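Local coordinates for 1,4-dihydroxy-2-naphthoyl-CoA hydrolase (Synechocystis sp., PDB 4K00), which hydrolyses 1,4-dihydroxy-2-naphthoyl-CoA to 1,4-dihydroxy-2-naphthoate and free CoA, a step on the cyanobacterial route to phylloquinone (vitamin K1), at residues L82-C94 with K124-C136. Residues are numbered along the deposited sequence; the frame is centred on the assembly and turned at random.
Sequences LTITQASAHRFCC and KAPLPQPWQTAIC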
loop_
_atom_site.group_PDB
_atom_site.type_symbol
_atom_site.label_atom_id
_atom_site.label_comp_id
_atom_site.label_asym_id
_atom_site.label_seq_id
_atom_site.Cartn_x
_atom_site.Cartn_y
_atom_site.Cartn_z
ATOM N N LEU A 82 -15.956 4.692 -15.230
ATOM C CA LEU A 82 -15.381 6.009 -15.068
ATOM C C LEU A 82 -16.001 6.925 -16.118
ATOM O O LEU A 82 -16.110 6.561 -17.290
ATOM C CB LEU A 82 -13.854 5.943 -15.237
ATOM C CG LEU A 82 -13.130 7.242 -15.601
ATOM C CD1 LEU A 82 -13.134 8.197 -14.417
ATOM C CD2 LEU A 82 -11.699 6.949 -16.037
ATOM N N THR A 83 -16.412 8.108 -15.675
ATOM C CA THR A 83 -16.690 9.230 -16.564
ATOM C C THR A 83 -15.816 10.437 -16.237
ATOM O O THR A 83 -15.644 10.783 -15.061
ATOM C CB THR A 83 -18.162 9.640 -16.455
ATOM O OG1 THR A 83 -18.983 8.530 -16.829
ATOM C CG2 THR A 83 -18.461 10.815 -17.357
ATOM N N ILE A 84 -15.239 11.064 -17.269
ATOM C CA ILE A 84 -14.386 12.244 -17.073
ATOM C C ILE A 84 -14.986 13.476 -17.732
ATOM O O ILE A 84 -15.455 13.425 -18.875
ATOM C CB ILE A 84 -12.958 12.067 -17.648
ATOM C CG1 ILE A 84 -12.415 10.676 -17.367
ATOM C CG2 ILE A 84 -12.021 13.127 -17.084
ATOM C CD1 ILE A 84 -12.653 9.701 -18.506
ATOM N N THR A 85 -14.942 14.587 -17.003
ATOM C CA THR A 85 -15.597 15.840 -17.373
ATOM C C THR A 85 -14.567 16.956 -17.157
ATOM O O THR A 85 -13.789 16.903 -16.203
ATOM C CB THR A 85 -16.794 16.099 -16.421
ATOM O OG1 THR A 85 -17.835 15.154 -16.697
ATOM C CG2 THR A 85 -17.348 17.516 -16.586
ATOM N N GLN A 86 -14.543 17.953 -18.029
ATOM C CA GLN A 86 -13.716 19.128 -17.795
ATOM C C GLN A 86 -14.522 20.182 -17.056
ATOM O O GLN A 86 -15.529 20.652 -17.558
ATOM C CB GLN A 86 -13.204 19.717 -19.109
ATOM C CG GLN A 86 -12.260 20.882 -18.887
ATOM C CD GLN A 86 -11.530 21.316 -20.139
ATOM O OE1 GLN A 86 -11.651 20.702 -21.201
ATOM N NE2 GLN A 86 -10.752 22.380 -20.015
ATOM N N ALA A 87 -14.062 20.571 -15.875
ATOM C CA ALA A 87 -14.805 21.526 -15.050
ATOM C C ALA A 87 -14.352 22.987 -15.272
ATOM O O ALA A 87 -15.114 23.926 -15.043
ATOM C CB ALA A 87 -14.665 21.139 -13.586
ATOM N N SER A 88 -13.120 23.173 -15.736
ATOM C CA SER A 88 -12.572 24.509 -15.958
ATOM C C SER A 88 -11.392 24.393 -16.903
ATOM O O SER A 88 -11.083 23.304 -17.361
ATOM C CB SER A 88 -12.130 25.151 -14.639
ATOM O OG SER A 88 -10.907 24.590 -14.184
ATOM N N ALA A 89 -10.743 25.510 -17.205
ATOM C CA ALA A 89 -9.570 25.487 -18.073
ATOM C C ALA A 89 -8.508 24.574 -17.466
ATOM O O ALA A 89 -7.705 23.986 -18.182
ATOM C CB ALA A 89 -9.009 26.896 -18.267
ATOM N N HIS A 90 -8.504 24.461 -16.145
ATOM C CA HIS A 90 -7.359 23.894 -15.456
ATOM C C HIS A 90 -7.726 22.669 -14.630
ATOM O O HIS A 90 -6.860 22.070 -14.011
ATOM C CB HIS A 90 -6.684 24.948 -14.576
ATOM C CG HIS A 90 -7.564 25.480 -13.489
ATOM N ND1 HIS A 90 -8.253 26.669 -13.602
ATOM C CD2 HIS A 90 -7.865 24.987 -12.266
ATOM C CE1 HIS A 90 -8.948 26.881 -12.496
ATOM N NE2 HIS A 90 -8.734 25.873 -11.672
ATOM N N ARG A 91 -9.003 22.291 -14.634
ATOM C CA ARG A 91 -9.511 21.253 -13.739
ATOM C C ARG A 91 -10.386 20.246 -14.498
ATOM O O ARG A 91 -11.217 20.623 -15.323
ATOM C CB ARG A 91 -10.333 21.881 -12.606
ATOM C CG ARG A 91 -10.799 20.893 -11.551
ATOM C CD ARG A 91 -11.247 21.562 -10.251
ATOM N NE ARG A 91 -12.339 22.503 -10.448
ATOM C CZ ARG A 91 -13.621 22.186 -10.307
ATOM N NH1 ARG A 91 -13.961 20.946 -9.971
ATOM N NH2 ARG A 91 -14.563 23.101 -10.508
ATOM N N PHE A 92 -10.207 18.971 -14.194
ATOM C CA PHE A 92 -11.159 17.962 -14.617
ATOM C C PHE A 92 -11.616 17.081 -13.468
ATOM O O PHE A 92 -10.964 17.009 -12.408
ATOM C CB PHE A 92 -10.637 17.133 -15.794
ATOM C CG PHE A 92 -9.424 16.292 -15.493
ATOM C CD1 PHE A 92 -9.564 14.984 -15.035
ATOM C CD2 PHE A 92 -8.148 16.775 -15.724
ATOM C CE1 PHE A 92 -8.453 14.195 -14.776
ATOM C CE2 PHE A 92 -7.034 15.993 -15.461
ATOM C CZ PHE A 92 -7.190 14.690 -15.004
ATOM N N CYS A 93 -12.723 16.381 -13.691
ATOM C CA CYS A 93 -13.392 15.633 -12.634
ATOM C C CYS A 93 -13.745 14.232 -13.104
ATOM O O CYS A 93 -14.463 14.070 -14.095
ATOM C CB CYS A 93 -14.674 16.346 -12.222
ATOM S SG CYS A 93 -14.420 18.045 -11.680
ATOM N N CYS A 94 -13.252 13.234 -12.373
ATOM C CA CYS A 94 -13.560 11.835 -12.637
ATOM C C CYS A 94 -14.661 11.340 -11.696
ATOM O O CYS A 94 -14.608 11.574 -10.488
ATOM C CB CYS A 94 -12.312 10.986 -12.423
ATOM S SG CYS A 94 -10.942 11.345 -13.545
ATOM N N LYS A 124 -2.223 27.687 -11.282
ATOM C CA LYS A 124 -3.121 26.972 -12.187
ATOM C C LYS A 124 -2.713 27.231 -13.629
ATOM O O LYS A 124 -2.370 28.352 -13.988
ATOM C CB LYS A 124 -4.569 27.419 -11.986
ATOM C CG LYS A 124 -5.191 26.960 -10.682
ATOM C CD LYS A 124 -6.336 27.877 -10.273
ATOM C CE LYS A 124 -6.509 27.904 -8.765
ATOM N NZ LYS A 124 -6.300 26.554 -8.173
ATOM N N ALA A 125 -2.740 26.179 -14.441
ATOM C CA ALA A 125 -2.468 26.294 -15.868
ATOM C C ALA A 125 -3.507 25.505 -16.657
ATOM O O ALA A 125 -4.124 24.580 -16.123
ATOM C CB ALA A 125 -1.082 25.764 -16.172
ATOM N N PRO A 126 -3.699 25.862 -17.940
ATOM C CA PRO A 126 -4.635 25.115 -18.785
ATOM C C PRO A 126 -4.202 23.669 -18.914
ATOM O O PRO A 126 -3.008 23.390 -19.004
ATOM C CB PRO A 126 -4.555 25.841 -20.140
ATOM C CG PRO A 126 -4.005 27.184 -19.827
ATOM C CD PRO A 126 -3.086 26.984 -18.656
ATOM N N LEU A 127 -5.166 22.756 -18.898
ATOM C CA LEU A 127 -4.892 21.352 -19.152
ATOM C C LEU A 127 -4.078 21.211 -20.432
ATOM O O LEU A 127 -4.270 21.968 -21.379
ATOM C CB LEU A 127 -6.207 20.577 -19.269
ATOM C CG LEU A 127 -7.112 20.553 -18.033
ATOM C CD1 LEU A 127 -8.397 19.807 -18.353
ATOM C CD2 LEU A 127 -6.412 19.891 -16.848
ATOM N N PRO A 128 -3.155 20.247 -20.467
ATOM C CA PRO A 128 -2.511 19.916 -21.742
ATOM C C PRO A 128 -3.557 19.606 -22.818
ATOM O O PRO A 128 -4.554 18.948 -22.529
ATOM C CB PRO A 128 -1.695 18.668 -21.401
ATOM C CG PRO A 128 -1.439 18.767 -19.933
ATOM C CD PRO A 128 -2.643 19.444 -19.347
ATOM N N GLN A 129 -3.354 20.087 -24.036
ATOM C CA GLN A 129 -4.394 19.970 -25.060
ATOM C C GLN A 129 -4.736 18.487 -25.336
ATOM O O GLN A 129 -5.908 18.134 -25.482
ATOM C CB GLN A 129 -4.005 20.728 -26.342
ATOM C CG GLN A 129 -4.447 22.197 -26.355
ATOM C CD GLN A 129 -3.868 22.994 -27.513
ATOM O OE1 GLN A 129 -4.599 23.512 -28.363
ATOM N NE2 GLN A 129 -2.548 23.112 -27.542
ATOM N N PRO A 130 -3.719 17.612 -25.391
ATOM C CA PRO A 130 -4.023 16.204 -25.639
ATOM C C PRO A 130 -4.951 15.622 -24.575
ATOM O O PRO A 130 -5.753 14.726 -24.862
ATOM C CB PRO A 130 -2.649 15.534 -25.596
ATOM C CG PRO A 130 -1.710 16.609 -26.009
ATOM C CD PRO A 130 -2.270 17.874 -25.425
ATOM N N TRP A 131 -4.840 16.127 -23.353
ATOM C CA TRP A 131 -5.691 15.670 -22.267
ATOM C C TRP A 131 -7.113 16.190 -22.445
ATOM O O TRP A 131 -8.071 15.442 -22.334
ATOM C CB TRP A 131 -5.124 16.117 -20.931
ATOM C CG TRP A 131 -3.882 15.378 -20.582
ATOM C CD1 TRP A 131 -2.732 15.290 -21.321
ATOM C CD2 TRP A 131 -3.672 14.602 -19.415
ATOM N NE1 TRP A 131 -1.814 14.505 -20.664
ATOM C CE2 TRP A 131 -2.371 14.069 -19.493
ATOM C CE3 TRP A 131 -4.458 14.307 -18.298
ATOM C CZ2 TRP A 131 -1.848 13.251 -18.505
ATOM C CZ3 TRP A 131 -3.934 13.506 -17.325
ATOM C CH2 TRP A 131 -2.642 12.988 -17.427
ATOM N N GLN A 132 -7.233 17.476 -22.742
ATOM C CA GLN A 132 -8.514 18.066 -23.104
ATOM C C GLN A 132 -9.181 17.311 -24.241
ATOM O O GLN A 132 -10.372 17.027 -24.208
ATOM C CB GLN A 132 -8.276 19.492 -23.550
ATOM C CG GLN A 132 -9.156 20.512 -22.895
ATOM C CD GLN A 132 -8.656 21.902 -23.181
ATOM O OE1 GLN A 132 -8.326 22.649 -22.265
ATOM N NE2 GLN A 132 -8.552 22.241 -24.464
ATOM N N THR A 133 -8.402 17.009 -25.270
ATOM C CA THR A 133 -8.910 16.305 -26.426
ATOM C C THR A 133 -9.474 14.930 -26.038
ATOM O O THR A 133 -10.580 14.568 -26.450
ATOM C CB THR A 133 -7.804 16.167 -27.493
ATOM O OG1 THR A 133 -7.352 17.473 -27.865
ATOM C CG2 THR A 133 -8.309 15.421 -28.702
ATOM N N ALA A 134 -8.722 14.175 -25.238
ATOM C CA ALA A 134 -9.185 12.882 -24.728
ATOM C C ALA A 134 -10.475 12.991 -23.919
ATOM O O ALA A 134 -11.380 12.157 -24.059
ATOM C CB ALA A 134 -8.106 12.233 -23.880
ATOM N N ILE A 135 -10.560 14.013 -23.069
ATOM C CA ILE A 135 -11.751 14.196 -22.249
ATOM C C ILE A 135 -12.972 14.517 -23.120
ATOM O O ILE A 135 -14.066 14.019 -22.858
ATOM C CB ILE A 135 -11.558 15.294 -21.171
ATOM C CG1 ILE A 135 -10.499 14.861 -20.143
ATOM C CG2 ILE A 135 -12.867 15.548 -20.443
ATOM C CD1 ILE A 135 -10.017 15.992 -19.255
ATOM N N CYS A 136 -12.779 15.340 -24.150
ATOM C CA CYS A 136 -13.853 15.701 -25.099
ATOM C C CYS A 136 -14.351 14.473 -25.835
ATOM O O CYS A 136 -15.533 14.358 -26.162
ATOM C CB CYS A 136 -13.332 16.669 -26.162
ATOM S SG CYS A 136 -13.019 18.355 -25.612
HETATM O O HOH W 1 -12.671 18.465 -22.386
#
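K124 lays its aliphatic chain over one face of the H90 imidazole, CD 3.6 Å from the ring centroid in a CH-pi contact, while S88 OG covers the opposite face; a long, flexible lysine suits this exposed spot. Next, P126 CA makes a CA-H...O contact with A89 O, which accepts a nearly straight 2.9 Å hydrogen bond from L127 N, pinning the chain to the hairpin turn shortly before helix 129-136 begins. Leucine's two methyls let L127 serve ring and amide at once: CD2 meets the F92 ring edge at CD2 (3.7 Å), and CD1 lies against the Q86 amide. W131, whose broad apolar indole suits a buried site touching helix 26-43, presents the edge of its six-membered ring, CZ3, to F92 CZ. Q132 OE1 takes a weak 3.3 Å bond from Q86 NE2, whose stronger one goes to S88 O. With CG anti to the backbone N (chi1 -176°) and an extended chain, Q86 reaches S88 O and Q132 OE1 at once, and its OE1, the acceptor on the same amide, takes a bond from a water that also donates to Q132 O. Shortening Q86 to an alanine is likely to leave S88 O, Q132 OE1 and the water without the amide that links them, and to open a gap beside L127 CD1. Finally, beta-branched I135 offers CD1 to F92 CB (3.7 Å) and CG1 to I84 CG2. The C-terminal helix thus packs against the hairpin joining strands 77-86 and 91-100 of the hotdog sheet through an apolar centre, with polar bonds on the hairpin-turn side, where water takes part.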